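Nitrate regulatory protein (Klebsiella oxytoca, PDB 4AKK) senses nitrate and nitrite and, in response, binds the terminator site in the nasF operon leader RNA to cause transcription antitermination. Local coordinates at residues 171-176 against 184-189; 177-182 against 309-314. All coordinates share one frame; numbering follows the deposited sequence.

Overall arrangement
Both contacts lie in the NIT nitrate-sensing part of the chain, and both use the start of helix 180-212. Their centres are 13 Å apart. Contact 1 packs segment 171-176 against the second turn of that helix; its touching residues are all buried. Contact 2 lies further from the centre of the chain and joins the N-cap of the same helix to the last turn of helix 277-312, where Leu311 is partly exposed. An asparagine amide dominates contact 1, a leucine methyl contact 2. Neither has a hydrogen bond across it. The two meet where Met186 CG touches Ile177 CD1.

Contact 1 of 2, residues 171-176 against 184-189; sequences PQLNDS and GRMVAL
Asn174 reaches from segment 171-176, at helix 169-173, to helix 180-212 and meets Met186 and Val187. Its CB points toward that helix. CG is 4.1 Å from Met186 CB. At the tip the amide divides its contacts. OD1 lies 3.5 Å from Met186 CB and also nears Met186 CG. ND2 comes 3.3 Å from Val187 CG2, with the two side chains crossing at about a right angle. This is a polar-to-methyl contact.

Met186 meets Asn174 with its CB and CG methylenes. With CG anti to the carbonyl carbon (chi1 -82°) and bends at chi2 and chi3, the sulfur is carried past the amide to the Leu173 side. There SD is 4.5 Å from Leu173 CD1, a loose apolar contact. Met186 and Leu173 also pack on Ala63 of helix 56-85, and Val187 on Val343 and Ala347 of helix 341-358.

Segment 171-176 is also braced on the side facing away from helix 180-212. Gln172 NE2 donates to Asp175 OD2 at 2.8 Å, in a nearly straight bond of 174°.

No hydrogen bond joins the two segments. Asn174 ND2 does bond to the backbone oxygen of Ala183, one turn before Val187. This ties one end of the amide to helix 180-212 and should limit its rotation. OD1 is buried against the Met186 methylenes. The contact therefore pairs one satisfied amide end with a buried oxygen that has no partner in the model, which probably carries some desolvation cost.

Contact 2 of 2, residues 177-182 against 309-314; sequences IDDPQI and DALLEG
Asp179 OD2 accepts a hydrogen bond from Ile182 N at 2.9 Å, and the same carboxylate packs against Leu311. The N-H...O angle is 163°, and the oxygen uses its anti lone pair. This is an N-cap: Asp179 sits just before helix 180-212 and satisfies a backbone N-H of its first turn. CG of Asp179 lies anti to the backbone N (chi1 -169°), which puts the carboxylate beside the start of the helix.

Leu311 comes from the last turn of helix 277-312. It approaches Asp179 from the opposite direction. Its CD1 methyl sits over the face of the Asp179 carboxylate, 3.8 Å from CG and about as far from each oxygen. The other methyl, CD2, lies 4.1 Å from Asp179 OD1.

CD1 also meets Ile182, with the two side chains reaching toward each other tip to tip. It is 3.4 Å from Ile182 CG1, tighter than usual for two carbons, and 3.5 Å from Ile182 CD1. One methyl group thus touches both the capping residue and the residue that it caps. Ile182 also touches Leu304 and Ala307 on helix 277-312. Leu311 leans on Leu53 and on Leu56 of helix 56-85.

Helix 277-312 ends here, and Glu313 is the first residue to leave helical geometry. Asp179 packs on Gln49 of helix 37-52 as well. The negative carboxylate probably interacts favourably with the positive end of the helix dipole. No hydrogen bond crosses the contact. Leu311 packs against apolar Ile182 and against the carboxylate of the cap; by covering the latter it probably shields the capping bond from water.

Contact 1 of 2, residues 171-176 against 184-189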
# COMPACT_ATOMS: atom_id res chain seq x y z
N PRO A 171 4.11 6.20 -11.92
CA PRO A 171 3.42 6.41 -10.64
C PRO A 171 3.98 7.62 -9.90
O PRO A 171 3.26 8.31 -9.18
CB PRO A 171 3.75 5.13 -9.85
CG PRO A 171 4.20 4.13 -10.88
CD PRO A 171 4.86 4.93 -11.95
N GLN A 172 5.27 7.88 -10.08
CA GLN A 172 5.89 9.02 -9.44
C GLN A 172 5.32 10.31 -10.01
O GLN A 172 5.26 11.33 -9.34
CB GLN A 172 7.40 9.00 -9.65
CG GLN A 172 8.13 9.84 -8.64
CD GLN A 172 8.05 9.23 -7.27
OE1 GLN A 172 8.33 8.04 -7.10
NE2 GLN A 172 7.65 10.03 -6.28
N LEU A 173 4.91 10.25 -11.28
CA LEU A 173 4.26 11.38 -11.93
C LEU A 173 3.06 11.90 -11.14
O LEU A 173 2.78 13.10 -11.17
CB LEU A 173 3.84 11.02 -13.35
CG LEU A 173 4.93 11.12 -14.42
CD1 LEU A 173 4.32 10.98 -15.81
CD2 LEU A 173 5.66 12.43 -14.29
N ASN A 174 2.36 11.01 -10.45
CA ASN A 174 1.22 11.41 -9.61
C ASN A 174 1.54 12.26 -8.37
O ASN A 174 0.65 12.95 -7.85
CB ASN A 174 0.41 10.18 -9.18
CG ASN A 174 -0.74 9.89 -10.12
OD1 ASN A 174 -1.06 10.69 -11.00
ND2 ASN A 174 -1.38 8.74 -9.94
N ASP A 175 2.78 12.22 -7.90
CA ASP A 175 3.15 12.99 -6.71
C ASP A 175 3.08 14.50 -6.96
O ASP A 175 3.28 15.31 -6.05
CB ASP A 175 4.53 12.57 -6.16
CG ASP A 175 5.71 13.16 -6.96
OD1 ASP A 175 5.50 14.10 -7.75
OD2 ASP A 175 6.86 12.67 -6.79
N SER A 176 2.82 14.88 -8.21
CA SER A 176 2.68 16.29 -8.55
C SER A 176 1.42 16.53 -9.37
O SER A 176 1.31 17.53 -10.07
CB SER A 176 3.92 16.78 -9.31
OG SER A 176 4.97 17.08 -8.40
N GLY A 184 -6.36 9.45 -11.25
CA GLY A 184 -7.05 8.18 -11.47
C GLY A 184 -6.74 7.57 -12.83
O GLY A 184 -6.59 6.35 -12.96
N ARG A 185 -6.66 8.41 -13.86
CA ARG A 185 -6.33 7.96 -15.22
C ARG A 185 -4.89 7.49 -15.33
O ARG A 185 -4.60 6.54 -16.04
CB ARG A 185 -6.58 9.06 -16.26
CG ARG A 185 -8.02 9.23 -16.66
CD ARG A 185 -8.18 10.36 -17.67
NE ARG A 185 -9.58 10.67 -17.88
CZ ARG A 185 -10.35 10.08 -18.78
NH1 ARG A 185 -9.85 9.15 -19.57
NH2 ARG A 185 -11.63 10.41 -18.88
N MET A 186 -3.99 8.18 -14.63
CA MET A 186 -2.59 7.81 -14.65
C MET A 186 -2.38 6.44 -14.03
O MET A 186 -1.63 5.63 -14.55
CB MET A 186 -1.70 8.86 -13.96
CG MET A 186 -1.36 10.04 -14.86
SD MET A 186 0.00 9.76 -16.04
CE MET A 186 -0.07 8.01 -16.32
N VAL A 187 -3.06 6.18 -12.92
CA VAL A 187 -2.92 4.89 -12.26
C VAL A 187 -3.52 3.75 -13.10
O VAL A 187 -2.93 2.67 -13.21
CB VAL A 187 -3.51 4.90 -10.84
CG1 VAL A 187 -3.65 3.48 -10.30
CG2 VAL A 187 -2.63 5.73 -9.93
N ALA A 188 -4.68 4.00 -13.70
CA ALA A 188 -5.30 3.04 -14.60
C ALA A 188 -4.37 2.70 -15.77
O ALA A 188 -4.22 1.53 -16.14
CB ALA A 188 -6.64 3.58 -15.13
N LEU A 189 -3.75 3.72 -16.35
CA LEU A 189 -2.78 3.54 -17.43
C LEU A 189 -1.56 2.75 -16.97
O LEU A 189 -1.15 1.78 -17.62
CB LEU A 189 -2.34 4.90 -17.99
CG LEU A 189 -1.17 4.86 -18.97
CD1 LEU A 189 -1.57 4.11 -20.23
CD2 LEU A 189 -0.69 6.27 -19.32

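Contact 2 of 2, residues 177-182 against 309-314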
# COMPACT_ATOMS: atom_id res chain seq x y z
N ILE A 177 0.49 15.59 -9.26
CA ILE A 177 -0.80 15.72 -9.91
C ILE A 177 -1.91 15.82 -8.87
O ILE A 177 -2.23 14.84 -8.19
CB ILE A 177 -1.08 14.54 -10.86
CG1 ILE A 177 -0.02 14.50 -11.96
CG2 ILE A 177 -2.48 14.65 -11.44
CD1 ILE A 177 -0.33 13.52 -13.07
N ASP A 178 -2.49 17.01 -8.75
CA ASP A 178 -3.55 17.25 -7.76
C ASP A 178 -4.94 16.82 -8.26
O ASP A 178 -5.77 16.37 -7.48
CB ASP A 178 -3.55 18.72 -7.32
CG ASP A 178 -2.30 19.10 -6.53
OD1 ASP A 178 -1.72 18.21 -5.87
OD2 ASP A 178 -1.90 20.28 -6.57
N ASP A 179 -5.18 16.94 -9.56
CA ASP A 179 -6.48 16.56 -10.11
C ASP A 179 -6.83 15.08 -9.92
O ASP A 179 -6.12 14.21 -10.40
CB ASP A 179 -6.59 16.88 -11.59
CG ASP A 179 -8.02 16.73 -12.09
OD1 ASP A 179 -8.77 17.72 -11.99
OD2 ASP A 179 -8.41 15.61 -12.52
N PRO A 180 -7.97 14.81 -9.27
CA PRO A 180 -8.43 13.45 -8.98
C PRO A 180 -8.69 12.61 -10.24
O PRO A 180 -8.31 11.44 -10.27
CB PRO A 180 -9.76 13.66 -8.24
CG PRO A 180 -9.79 15.09 -7.84
CD PRO A 180 -8.94 15.83 -8.83
N GLN A 181 -9.34 13.19 -11.25
CA GLN A 181 -9.64 12.44 -12.47
C GLN A 181 -8.38 12.05 -13.22
O GLN A 181 -8.25 10.92 -13.70
CB GLN A 181 -10.57 13.24 -13.40
CG GLN A 181 -12.04 13.18 -13.02
CD GLN A 181 -12.46 14.35 -12.17
OE1 GLN A 181 -12.61 15.48 -12.66
NE2 GLN A 181 -12.67 14.11 -10.87
N ILE A 182 -7.46 12.99 -13.34
CA ILE A 182 -6.22 12.71 -14.04
C ILE A 182 -5.38 11.69 -13.28
O ILE A 182 -4.88 10.73 -13.86
CB ILE A 182 -5.41 13.98 -14.29
CG1 ILE A 182 -6.28 15.00 -15.03
CG2 ILE A 182 -4.16 13.67 -15.10
CD1 ILE A 182 -6.78 14.50 -16.39
N ASP A 309 -6.41 18.47 -21.73
CA ASP A 309 -6.77 19.68 -22.45
C ASP A 309 -8.08 20.29 -21.94
O ASP A 309 -8.15 21.49 -21.68
CB ASP A 309 -6.90 19.39 -23.95
CG ASP A 309 -5.56 19.15 -24.61
OD1 ASP A 309 -4.52 19.39 -23.96
OD2 ASP A 309 -5.54 18.73 -25.79
N ALA A 310 -9.10 19.45 -21.78
CA ALA A 310 -10.41 19.93 -21.37
C ALA A 310 -10.37 20.54 -19.97
O ALA A 310 -11.23 21.34 -19.61
CB ALA A 310 -11.43 18.81 -21.44
N LEU A 311 -9.37 20.16 -19.18
CA LEU A 311 -9.22 20.73 -17.85
C LEU A 311 -8.53 22.09 -17.91
O LEU A 311 -8.89 23.00 -17.17
CB LEU A 311 -8.44 19.78 -16.95
CG LEU A 311 -9.24 18.57 -16.47
CD1 LEU A 311 -8.32 17.60 -15.77
CD2 LEU A 311 -10.37 19.02 -15.55
N LEU A 312 -7.55 22.21 -18.79
CA LEU A 312 -6.89 23.49 -19.02
C LEU A 312 -7.89 24.49 -19.61
O LEU A 312 -7.79 25.69 -19.37
CB LEU A 312 -5.70 23.30 -19.96
CG LEU A 312 -4.75 24.49 -20.12
CD1 LEU A 312 -4.20 24.94 -18.77
CD2 LEU A 312 -3.62 24.13 -21.07
N GLU A 313 -8.86 23.98 -20.36
CA GLU A 313 -9.88 24.82 -20.98
C GLU A 313 -11.23 24.69 -20.27
O GLU A 313 -12.24 24.37 -20.90
CB GLU A 313 -10.02 24.46 -22.46
CG GLU A 313 -8.69 24.36 -23.20
CD GLU A 313 -8.86 24.01 -24.67
OE1 GLU A 313 -9.99 24.18 -25.19
OE2 GLU A 313 -7.87 23.58 -25.31
N GLY A 314 -11.24 24.93 -18.96
CA GLY A 314 -12.46 24.77 -18.19
C GLY A 314 -12.83 26.02 -17.41
O GLY A 314 -12.62 26.09 -16.20